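Local coordinates for protein aromatic-L-amino-acid decarboxylase (Catharanthus roseus, PDB 6EEW) that catalyses the pyridoxal phosphate-dependent decarboxylation of L-tryptophan to tryptamine and of 5-hydroxy-L-tryptophan to serotonin, at residues R301-G306 with P419-L424; F427-D432 with K491-L496; G453-T458 with R483-L488. One frame throughout, in Å; residues are numbered along the deposited sequence.

Contact 1. Residues R301-G306 with P419-L424; sequences RHYLDG and PRNFSL
Tyr303 and Phe422 send their aromatic side chains at each other from opposite directions, and the rings meet obliquely, neither stacked nor T-shaped. Their planes are inclined at 42° and their centroids lie 5.2 Å apart. CG anti to the carbonyl carbon in both (Tyr303 chi1 -82°, Phe422 chi1 -54°) helps turn them together. Tyr303 CE2 lies 3.5 Å from Phe422 CZ, the closest touch. His302 lies against one face of the tyrosine, its CE1 over the ring centre. The phenol end crosses Asn421 at about a right angle; Tyr303 OH stays 3.8 Å from Asn421 OD1, too far for a hydrogen bond, while Asn421 ND2 donates to Thr265 O. Arg420 NH1 donates to Phe422 O at 2.8 Å, in the carbonyl plane and on a lone pair, which is likely to steady the loop carrying the ring. With an alanine in place of Tyr303, Phe422 would probably lose its aromatic neighbour across the contact and the His302 ring its support. The pair joins the loop before strand 312-315 of the central sheet to that before strand 424-429 of the C-terminal sheet, a large-to-small-domain contact of a fold type I pyridoxal phosphate enzyme.

Contact 2. Residues F427-D432 with K491-L496; sequences FRLKPD and KLTDDL
Leu429, the last residue of strand 424-429, faces Thr493 on helix 479-496, with their CA atoms 8.8 Å apart, the nearest such pair of the two segments. This is helix-on-sheet packing within the C-terminal alpha/beta domain: the final helix of the chain lies against the four-stranded antiparallel sheet. Residues 430-432 have already left the strand and turn off without meeting the helix. On the other side the backbone is regular, Asp495 N bonding to Lys491 O and Leu496 N to Leu492 O, so that Thr493 and Leu496, three residues apart, present neighbouring side chains to the same leucine. Strand alternation sets the other half of the contact: the CB of Leu429 points to the helix, while Arg428 takes no part and its guanidinium pairs with Glu415.

The contact is small and wholly apolar. Leu429 divides its two methyls between the helix residues, CD2 going to Thr493 and CD1 to Leu496, where CD1 and Leu496 CD2 are 4.4 Å apart in a looser touch. Phe414, on the adjoining strand, packs against both Leu429 and Thr493. The threonine is turned with CG2 anti to its backbone N (OG1 chi1 -61°), which gives the strand a methyl and lets OG1 bond to Ile489 O, one helical turn back. Its polar atom is thus satisfied within the helix even though the residue is buried. Leucine and threonine meet tip to tip, Leu429 CD2 lying 3.8 Å from Thr493 CG2.

Contact 3. Residues G453-T458 with R483-L488; sequences GRVYMT and RRVWDL
Arg484 meets Arg454 at the outer margin of the contact, where helix 479-496 runs beside the loop that follows helix 438-451. The two side chains cross at about a right angle, both bent at chi3, and their guanidinium planes are 71° apart. Arg454 comes in by its edge: its NH2 sits above one face of the Arg484 guanidinium, offset toward the rim and 3.4 Å from Arg484 NH1. Both atoms are donors, so nothing is bonded here; Arg484 NH2 has its salt bridge with Glu46 instead.

Next along the helix, Val485 turns the contact inward. Val485 CA is 7.2 Å from Val455 CA. The methyls meet loosely, Val455 CG2 being 4.2 Å from Val485 CG2. Tyr98 lies against both valines. One turn after Arg484, Leu488 closes the row: its CD2 packs 3.8 Å from Val455 CG1. That methyl is directed at the leucine because it stands between the backbone N and carbonyl carbon of Val455 (chi1 59°), while CG2, anti to N, is left for Val485.

The contact therefore changes character along the helix, from charged groups at the exposed margin to branched aliphatic ones nearer the interior, the two valines buried and Leu488 partly so. The attraction between the segments is likely to come mainly from the aliphatic packing, and the Glu46 carboxylate may offset the cost of bringing two guanidinium groups together.

Along the chain contact 1 closes before the others open, and contact 3 lies within the span bridged by contact 2. Contacts 2 and 3 both use helix 479-496, which carries residues 483-488 and then 491-496; their centres are 14 Å apart, and they touch where Phe427 CZ packs 3.5 Å from Met457 CE. Contact 1 is more remote, its centre 29 Å from that of contact 2 and 26 Å from that of contact 3, although the loop 419-423 leads into strand 424-429, which ends in contact 2. Contacts 2 and 3 pack the last helix on sheet and loop within the C-terminal domain, and contact 1 joins that domain to the one with the large central sheet.

Contact 1. Residues R301-G306 with P419-L424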
loop_
_atom_site.group_PDB
_atom_site.type_symbol
_atom_site.label_atom_id
_atom_site.label_comp_id
_atom_site.label_asym_id
_atom_site.label_seq_id
_atom_site.Cartn_x
_atom_site.Cartn_y
_atom_site.Cartn_z
ATOM N N ARG A 301 20.934 -11.198 -17.320
ATOM C CA ARG A 301 21.134 -9.762 -17.201
ATOM C C ARG A 301 21.091 -9.073 -18.557
ATOM O O ARG A 301 20.893 -7.854 -18.603
ATOM C CB ARG A 301 22.443 -9.473 -16.460
ATOM C CG ARG A 301 22.791 -7.988 -16.336
ATOM C CD ARG A 301 21.653 -7.152 -15.746
ATOM N NE ARG A 301 22.111 -5.782 -15.501
ATOM C CZ ARG A 301 22.506 -4.960 -16.472
ATOM N NH1 ARG A 301 22.515 -5.379 -17.739
ATOM N NH2 ARG A 301 22.914 -3.730 -16.176
ATOM N N HIS A 302 21.248 -9.826 -19.661
ATOM C CA HIS A 302 21.176 -9.217 -20.985
ATOM C C HIS A 302 19.830 -8.539 -21.211
ATOM O O HIS A 302 19.737 -7.589 -21.996
ATOM C CB HIS A 302 21.416 -10.263 -22.083
ATOM C CG HIS A 302 20.343 -11.303 -22.176
ATOM N ND1 HIS A 302 19.228 -11.145 -22.974
ATOM C CD2 HIS A 302 20.185 -12.491 -21.546
ATOM C CE1 HIS A 302 18.445 -12.202 -22.854
ATOM N NE2 HIS A 302 19.002 -13.034 -21.992
ATOM N N TYR A 303 18.780 -8.990 -20.523
ATOM C CA TYR A 303 17.485 -8.356 -20.717
ATOM C C TYR A 303 17.483 -6.894 -20.284
ATOM O O TYR A 303 16.576 -6.152 -20.662
ATOM C CB TYR A 303 16.396 -9.124 -19.989
ATOM C CG TYR A 303 15.896 -10.324 -20.757
ATOM C CD1 TYR A 303 15.329 -10.183 -22.006
ATOM C CD2 TYR A 303 15.959 -11.603 -20.207
ATOM C CE1 TYR A 303 14.853 -11.275 -22.707
ATOM C CE2 TYR A 303 15.471 -12.699 -20.885
ATOM C CZ TYR A 303 14.922 -12.533 -22.140
ATOM O OH TYR A 303 14.445 -13.627 -22.831
ATOM N N LEU A 304 18.434 -6.476 -19.453
ATOM C CA LEU A 304 18.533 -5.079 -19.058
ATOM C C LEU A 304 19.588 -4.309 -19.840
ATOM O O LEU A 304 19.923 -3.188 -19.451
ATOM C CB LEU A 304 18.828 -4.960 -17.561
ATOM C CG LEU A 304 17.707 -5.408 -16.629
ATOM C CD1 LEU A 304 18.138 -5.271 -15.183
ATOM C CD2 LEU A 304 16.435 -4.620 -16.883
ATOM N N ASP A 305 20.146 -4.882 -20.904
ATOM C CA ASP A 305 21.096 -4.116 -21.699
ATOM C C ASP A 305 20.414 -2.845 -22.189
ATOM O O ASP A 305 19.317 -2.897 -22.752
ATOM C CB ASP A 305 21.620 -4.940 -22.883
ATOM C CG ASP A 305 22.658 -5.991 -22.473
ATOM O OD1 ASP A 305 23.116 -5.987 -21.305
ATOM O OD2 ASP A 305 23.019 -6.820 -23.337
ATOM N N GLY A 306 21.095 -1.708 -22.024
ATOM C CA GLY A 306 20.516 -0.406 -22.295
ATOM C C GLY A 306 19.847 0.281 -21.119
ATOM O O GLY A 306 19.385 1.420 -21.267
ATOM N N PRO A 419 7.959 -19.105 -27.097
ATOM C CA PRO A 419 9.162 -19.574 -26.399
ATOM C C PRO A 419 9.067 -19.328 -24.898
ATOM O O PRO A 419 8.555 -18.303 -24.449
ATOM C CB PRO A 419 10.295 -18.763 -27.047
ATOM C CG PRO A 419 9.727 -18.283 -28.344
ATOM C CD PRO A 419 8.266 -18.079 -28.103
ATOM N N ARG A 420 9.566 -20.293 -24.125
ATOM C CA ARG A 420 9.669 -20.162 -22.676
ATOM C C ARG A 420 10.883 -19.301 -22.353
ATOM O O ARG A 420 12.020 -19.743 -22.535
ATOM C CB ARG A 420 9.779 -21.540 -22.024
ATOM C CG ARG A 420 10.036 -21.490 -20.518
ATOM C CD ARG A 420 10.778 -22.720 -20.004
ATOM N NE ARG A 420 12.067 -22.883 -20.663
ATOM C CZ ARG A 420 13.153 -22.174 -20.377
ATOM N NH1 ARG A 420 13.121 -21.234 -19.444
ATOM N NH2 ARG A 420 14.272 -22.390 -21.042
ATOM N N ASN A 421 10.647 -18.071 -21.879
ATOM C CA ASN A 421 11.734 -17.158 -21.540
ATOM C C ASN A 421 12.204 -17.297 -20.101
ATOM O O ASN A 421 13.373 -17.034 -19.809
ATOM C CB ASN A 421 11.291 -15.707 -21.736
ATOM C CG ASN A 421 10.881 -15.400 -23.158
ATOM O OD1 ASN A 421 11.578 -15.755 -24.110
ATOM N ND2 ASN A 421 9.736 -14.735 -23.308
ATOM N N PHE A 422 11.313 -17.664 -19.191
ATOM C CA PHE A 422 11.646 -17.731 -17.778
ATOM C C PHE A 422 11.038 -18.988 -17.168
ATOM O O PHE A 422 11.398 -20.107 -17.543
ATOM C CB PHE A 422 11.153 -16.461 -17.068
ATOM C CG PHE A 422 11.647 -15.181 -17.701
ATOM C CD1 PHE A 422 12.904 -14.680 -17.393
ATOM C CD2 PHE A 422 10.874 -14.502 -18.622
ATOM C CE1 PHE A 422 13.369 -13.504 -17.975
ATOM C CE2 PHE A 422 11.328 -13.327 -19.203
ATOM C CZ PHE A 422 12.586 -12.829 -18.873
ATOM N N SER A 423 10.116 -18.818 -16.219
ATOM C CA SER A 423 9.539 -19.940 -15.491
ATOM C C SER A 423 8.131 -20.298 -15.964
ATOM O O SER A 423 7.526 -21.233 -15.424
ATOM C CB SER A 423 9.532 -19.645 -13.991
ATOM O OG SER A 423 8.788 -20.633 -13.319
ATOM N N LEU A 424 7.582 -19.562 -16.923
ATOM C CA LEU A 424 6.204 -19.759 -17.362
ATOM C C LEU A 424 6.215 -20.489 -18.692
ATOM O O LEU A 424 6.896 -20.055 -19.625
ATOM C CB LEU A 424 5.466 -18.422 -17.503
ATOM C CG LEU A 424 4.252 -18.462 -18.431
ATOM C CD1 LEU A 424 3.144 -19.332 -17.851
ATOM C CD2 LEU A 424 3.751 -17.058 -18.730
#

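Contact 2. Residues F427-D432 with K491-L496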
loop_
_atom_site.group_PDB
_atom_site.type_symbol
_atom_site.label_atom_id
_atom_site.label_comp_id
_atom_site.label_asym_id
_atom_site.label_seq_id
_atom_site.Cartn_x
_atom_site.Cartn_y
_atom_site.Cartn_z
ATOM N N PHE A 427 1.371 -23.581 -23.377
ATOM C CA PHE A 427 1.238 -24.773 -24.209
ATOM C C PHE A 427 -0.229 -25.018 -24.547
ATOM O O PHE A 427 -1.133 -24.366 -24.017
ATOM C CB PHE A 427 1.847 -25.999 -23.527
ATOM C CG PHE A 427 1.151 -26.406 -22.258
ATOM C CD1 PHE A 427 1.289 -25.656 -21.103
ATOM C CD2 PHE A 427 0.354 -27.542 -22.226
ATOM C CE1 PHE A 427 0.651 -26.034 -19.937
ATOM C CE2 PHE A 427 -0.287 -27.927 -21.064
ATOM C CZ PHE A 427 -0.143 -27.171 -19.917
ATOM N N ARG A 428 -0.461 -25.964 -25.454
ATOM C CA ARG A 428 -1.837 -26.291 -25.823
ATOM C C ARG A 428 -1.862 -27.651 -26.510
ATOM O O ARG A 428 -0.829 -28.188 -26.905
ATOM C CB ARG A 428 -2.422 -25.200 -26.733
ATOM C CG ARG A 428 -1.979 -25.324 -28.189
ATOM C CD ARG A 428 -2.208 -24.046 -29.000
ATOM N NE ARG A 428 -3.470 -23.978 -29.730
ATOM C CZ ARG A 428 -3.554 -23.861 -31.052
ATOM N NH1 ARG A 428 -2.451 -23.819 -31.790
ATOM N NH2 ARG A 428 -4.739 -23.794 -31.643
ATOM N N LEU A 429 -3.059 -28.212 -26.627
ATOM C CA LEU A 429 -3.270 -29.373 -27.477
ATOM C C LEU A 429 -3.374 -28.922 -28.927
ATOM O O LEU A 429 -4.095 -27.966 -29.231
ATOM C CB LEU A 429 -4.533 -30.123 -27.062
ATOM C CG LEU A 429 -4.407 -31.099 -25.893
ATOM C CD1 LEU A 429 -5.787 -31.486 -25.380
ATOM C CD2 LEU A 429 -3.626 -32.344 -26.315
ATOM N N LYS A 430 -2.651 -29.596 -29.821
ATOM C CA LYS A 430 -2.719 -29.217 -31.221
ATOM C C LYS A 430 -4.150 -29.360 -31.737
ATOM O O LYS A 430 -4.906 -30.222 -31.278
ATOM C CB LYS A 430 -1.782 -30.072 -32.071
ATOM C CG LYS A 430 -0.306 -29.759 -31.919
ATOM C CD LYS A 430 0.502 -30.620 -32.884
ATOM C CE LYS A 430 1.972 -30.251 -32.880
ATOM N NZ LYS A 430 2.757 -31.193 -33.717
ATOM N N PRO A 431 -4.539 -28.542 -32.716
ATOM C CA PRO A 431 -5.916 -28.622 -33.233
ATOM C C PRO A 431 -6.305 -29.980 -33.802
ATOM O O PRO A 431 -7.482 -30.359 -33.725
ATOM C CB PRO A 431 -5.944 -27.530 -34.316
ATOM C CG PRO A 431 -4.520 -27.060 -34.478
ATOM C CD PRO A 431 -3.840 -27.337 -33.184
ATOM N N ASP A 432 -5.363 -30.726 -34.369
ATOM C CA ASP A 432 -5.700 -31.965 -35.062
ATOM C C ASP A 432 -5.893 -33.156 -34.128
ATOM O O ASP A 432 -6.239 -34.242 -34.607
ATOM C CB ASP A 432 -4.623 -32.289 -36.101
ATOM C CG ASP A 432 -3.238 -32.411 -35.488
ATOM O OD1 ASP A 432 -3.088 -32.110 -34.285
ATOM O OD2 ASP A 432 -2.298 -32.817 -36.205
ATOM N N LYS A 491 -2.928 -37.959 -18.220
ATOM C CA LYS A 491 -4.072 -38.821 -17.926
ATOM C C LYS A 491 -5.376 -38.164 -18.354
ATOM O O LYS A 491 -6.238 -38.802 -18.971
ATOM C CB LYS A 491 -4.133 -39.177 -16.438
ATOM C CG LYS A 491 -5.344 -40.061 -16.105
ATOM C CD LYS A 491 -5.438 -40.428 -14.630
ATOM C CE LYS A 491 -5.797 -39.228 -13.764
ATOM N NZ LYS A 491 -6.073 -39.622 -12.349
ATOM N N LEU A 492 -5.548 -36.886 -18.016
ATOM C CA LEU A 492 -6.785 -36.201 -18.370
ATOM C C LEU A 492 -6.910 -36.019 -19.874
ATOM O O LEU A 492 -8.024 -36.009 -20.408
ATOM C CB LEU A 492 -6.866 -34.857 -17.649
ATOM C CG LEU A 492 -6.931 -34.970 -16.125
ATOM C CD1 LEU A 492 -7.059 -33.601 -15.464
ATOM C CD2 LEU A 492 -8.071 -35.885 -15.719
ATOM N N THR A 493 -5.785 -35.893 -20.578
ATOM C CA THR A 493 -5.847 -35.827 -22.031
ATOM C C THR A 493 -6.268 -37.168 -22.614
ATOM O O THR A 493 -7.101 -37.219 -23.522
ATOM C CB THR A 493 -4.496 -35.395 -22.599
ATOM O OG1 THR A 493 -4.159 -34.094 -22.099
ATOM C CG2 THR A 493 -4.542 -35.356 -24.121
ATOM N N ASP A 494 -5.733 -38.268 -22.078
ATOM C CA ASP A 494 -6.173 -39.590 -22.519
ATOM C C ASP A 494 -7.669 -39.761 -22.304
ATOM O O ASP A 494 -8.403 -40.136 -23.225
ATOM C CB ASP A 494 -5.394 -40.687 -21.791
ATOM C CG ASP A 494 -3.913 -40.689 -22.138
ATOM O OD1 ASP A 494 -3.542 -40.130 -23.195
ATOM O OD2 ASP A 494 -3.117 -41.252 -21.354
ATOM N N ASP A 495 -8.139 -39.479 -21.084
ATOM C CA ASP A 495 -9.571 -39.552 -20.800
ATOM C C ASP A 495 -10.367 -38.679 -21.757
ATOM O O ASP A 495 -11.482 -39.040 -22.154
ATOM C CB ASP A 495 -9.858 -39.136 -19.355
ATOM C CG ASP A 495 -9.464 -40.195 -18.344
ATOM O OD1 ASP A 495 -9.056 -41.301 -18.761
ATOM O OD2 ASP A 495 -9.569 -39.922 -17.130
ATOM N N LEU A 496 -9.815 -37.526 -22.134
ATOM C CA LEU A 496 -10.538 -36.583 -22.974
ATOM C C LEU A 496 -10.623 -37.028 -24.432
ATOM O O LEU A 496 -11.401 -36.438 -25.190
ATOM C CB LEU A 496 -9.871 -35.212 -22.874
ATOM C CG LEU A 496 -10.450 -34.085 -23.720
ATOM C CD1 LEU A 496 -11.859 -33.769 -23.251
ATOM C CD2 LEU A 496 -9.566 -32.851 -23.637
#

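Contact 3. Residues G453-T458 with R483-L488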
loop_
_atom_site.group_PDB
_atom_site.type_symbol
_atom_site.label_atom_id
_atom_site.label_comp_id
_atom_site.label_asym_id
_atom_site.label_seq_id
_atom_site.Cartn_x
_atom_site.Cartn_y
_atom_site.Cartn_z
ATOM N N GLY A 453 -8.854 -30.443 -8.063
ATOM C CA GLY A 453 -8.411 -29.972 -6.772
ATOM C C GLY A 453 -6.935 -30.166 -6.504
ATOM O O GLY A 453 -6.408 -29.562 -5.556
ATOM N N ARG A 454 -6.244 -30.979 -7.308
ATOM C CA ARG A 454 -4.832 -31.266 -7.106
ATOM C C ARG A 454 -3.913 -30.337 -7.888
ATOM O O ARG A 454 -2.699 -30.543 -7.872
ATOM C CB ARG A 454 -4.509 -32.715 -7.476
ATOM C CG ARG A 454 -5.237 -33.768 -6.673
ATOM C CD ARG A 454 -4.911 -35.158 -7.225
ATOM N NE ARG A 454 -3.484 -35.463 -7.096
ATOM C CZ ARG A 454 -2.952 -36.220 -6.139
ATOM N NH1 ARG A 454 -3.723 -36.774 -5.210
ATOM N NH2 ARG A 454 -1.640 -36.425 -6.112
ATOM N N VAL A 455 -4.459 -29.336 -8.576
ATOM C CA VAL A 455 -3.655 -28.404 -9.357
ATOM C C VAL A 455 -4.521 -27.202 -9.687
ATOM O O VAL A 455 -5.745 -27.313 -9.793
ATOM C CB VAL A 455 -3.089 -29.073 -10.637
ATOM C CG1 VAL A 455 -4.208 -29.597 -11.511
ATOM C CG2 VAL A 455 -2.251 -28.083 -11.425
ATOM N N TYR A 456 -3.883 -26.044 -9.837
ATOM C CA TYR A 456 -4.549 -24.845 -10.328
ATOM C C TYR A 456 -3.684 -24.225 -11.411
ATOM O O TYR A 456 -2.540 -23.836 -11.146
ATOM C CB TYR A 456 -4.794 -23.836 -9.202
ATOM C CG TYR A 456 -5.575 -22.611 -9.632
ATOM C CD1 TYR A 456 -6.491 -22.673 -10.680
ATOM C CD2 TYR A 456 -5.400 -21.392 -8.990
ATOM C CE1 TYR A 456 -7.214 -21.545 -11.079
ATOM C CE2 TYR A 456 -6.115 -20.260 -9.382
ATOM C CZ TYR A 456 -7.021 -20.343 -10.427
ATOM O OH TYR A 456 -7.736 -19.229 -10.816
ATOM N N MET A 457 -4.250 -24.085 -12.605
ATOM C CA MET A 457 -3.610 -23.394 -13.713
ATOM C C MET A 457 -4.632 -22.462 -14.327
ATOM O O MET A 457 -5.825 -22.782 -14.375
ATOM C CB MET A 457 -3.083 -24.352 -14.796
ATOM C CG MET A 457 -2.076 -25.366 -14.310
ATOM S SD MET A 457 -1.840 -26.743 -15.460
ATOM C CE MET A 457 -1.662 -25.909 -17.031
ATOM N N THR A 458 -4.165 -21.299 -14.766
ATOM C CA THR A 458 -4.975 -20.412 -15.582
ATOM C C THR A 458 -4.588 -20.536 -17.051
ATOM O O THR A 458 -3.621 -21.207 -17.428
ATOM C CB THR A 458 -4.863 -18.956 -15.119
ATOM O OG1 THR A 458 -3.486 -18.576 -15.024
ATOM C CG2 THR A 458 -5.558 -18.766 -13.778
ATOM N N ARG A 483 6.489 -33.238 -12.013
ATOM C CA ARG A 483 6.325 -34.550 -12.631
ATOM C C ARG A 483 4.888 -35.041 -12.505
ATOM O O ARG A 483 4.297 -35.532 -13.476
ATOM C CB ARG A 483 7.292 -35.558 -12.009
ATOM C CG ARG A 483 8.751 -35.272 -12.298
ATOM C CD ARG A 483 9.669 -36.201 -11.533
ATOM N NE ARG A 483 11.072 -35.913 -11.817
ATOM C CZ ARG A 483 11.664 -36.185 -12.976
ATOM N NH1 ARG A 483 10.972 -36.741 -13.962
ATOM N NH2 ARG A 483 12.948 -35.903 -13.148
ATOM N N ARG A 484 4.303 -34.913 -11.312
ATOM C CA ARG A 484 2.947 -35.409 -11.106
ATOM C C ARG A 484 1.914 -34.557 -11.835
ATOM O O ARG A 484 0.913 -35.090 -12.325
ATOM C CB ARG A 484 2.614 -35.480 -9.620
ATOM C CG ARG A 484 3.502 -36.417 -8.818
ATOM C CD ARG A 484 2.859 -36.697 -7.468
ATOM N NE ARG A 484 2.554 -35.473 -6.732
ATOM C CZ ARG A 484 1.942 -35.444 -5.553
ATOM N NH1 ARG A 484 1.571 -36.576 -4.970
ATOM N NH2 ARG A 484 1.698 -34.282 -4.956
ATOM N N VAL A 485 2.135 -33.246 -11.931
ATOM C CA VAL A 485 1.229 -32.421 -12.724
ATOM C C VAL A 485 1.243 -32.873 -14.175
ATOM O O VAL A 485 0.196 -32.993 -14.819
ATOM C CB VAL A 485 1.597 -30.934 -12.614
ATOM C CG1 VAL A 485 0.839 -30.150 -13.673
ATOM C CG2 VAL A 485 1.249 -30.400 -11.240
ATOM N N TRP A 486 2.433 -33.107 -14.721
ATOM C CA TRP A 486 2.516 -33.564 -16.106
ATOM C C TRP A 486 1.847 -34.925 -16.280
ATOM O O TRP A 486 1.122 -35.154 -17.261
ATOM C CB TRP A 486 3.974 -33.599 -16.553
ATOM C CG TRP A 486 4.155 -34.160 -17.907
ATOM C CD1 TRP A 486 4.954 -35.207 -18.266
ATOM C CD2 TRP A 486 3.482 -33.740 -19.097
ATOM N NE1 TRP A 486 4.849 -35.440 -19.614
ATOM C CE2 TRP A 486 3.947 -34.557 -20.149
ATOM C CE3 TRP A 486 2.544 -32.741 -19.379
ATOM C CZ2 TRP A 486 3.506 -34.409 -21.460
ATOM C CZ3 TRP A 486 2.107 -32.594 -20.681
ATOM C CH2 TRP A 486 2.584 -33.429 -21.706
ATOM N N ASP A 487 2.062 -35.838 -15.331
ATOM C CA ASP A 487 1.369 -37.123 -15.386
ATOM C C ASP A 487 -0.143 -36.926 -15.403
ATOM O O ASP A 487 -0.857 -37.549 -16.199
ATOM C CB ASP A 487 1.779 -37.992 -14.195
ATOM C CG ASP A 487 3.203 -38.494 -14.302
ATOM O OD1 ASP A 487 3.693 -38.652 -15.436
ATOM O OD2 ASP A 487 3.840 -38.709 -13.246
ATOM N N LEU A 488 -0.649 -36.046 -14.534
ATOM C CA LEU A 488 -2.084 -35.797 -14.469
ATOM C C LEU A 488 -2.596 -35.209 -15.774
ATOM O O LEU A 488 -3.675 -35.577 -16.255
ATOM C CB LEU A 488 -2.396 -34.850 -13.311
ATOM C CG LEU A 488 -3.865 -34.451 -13.118
ATOM C CD1 LEU A 488 -4.715 -35.649 -12.740
ATOM C CD2 LEU A 488 -4.037 -33.295 -12.128
#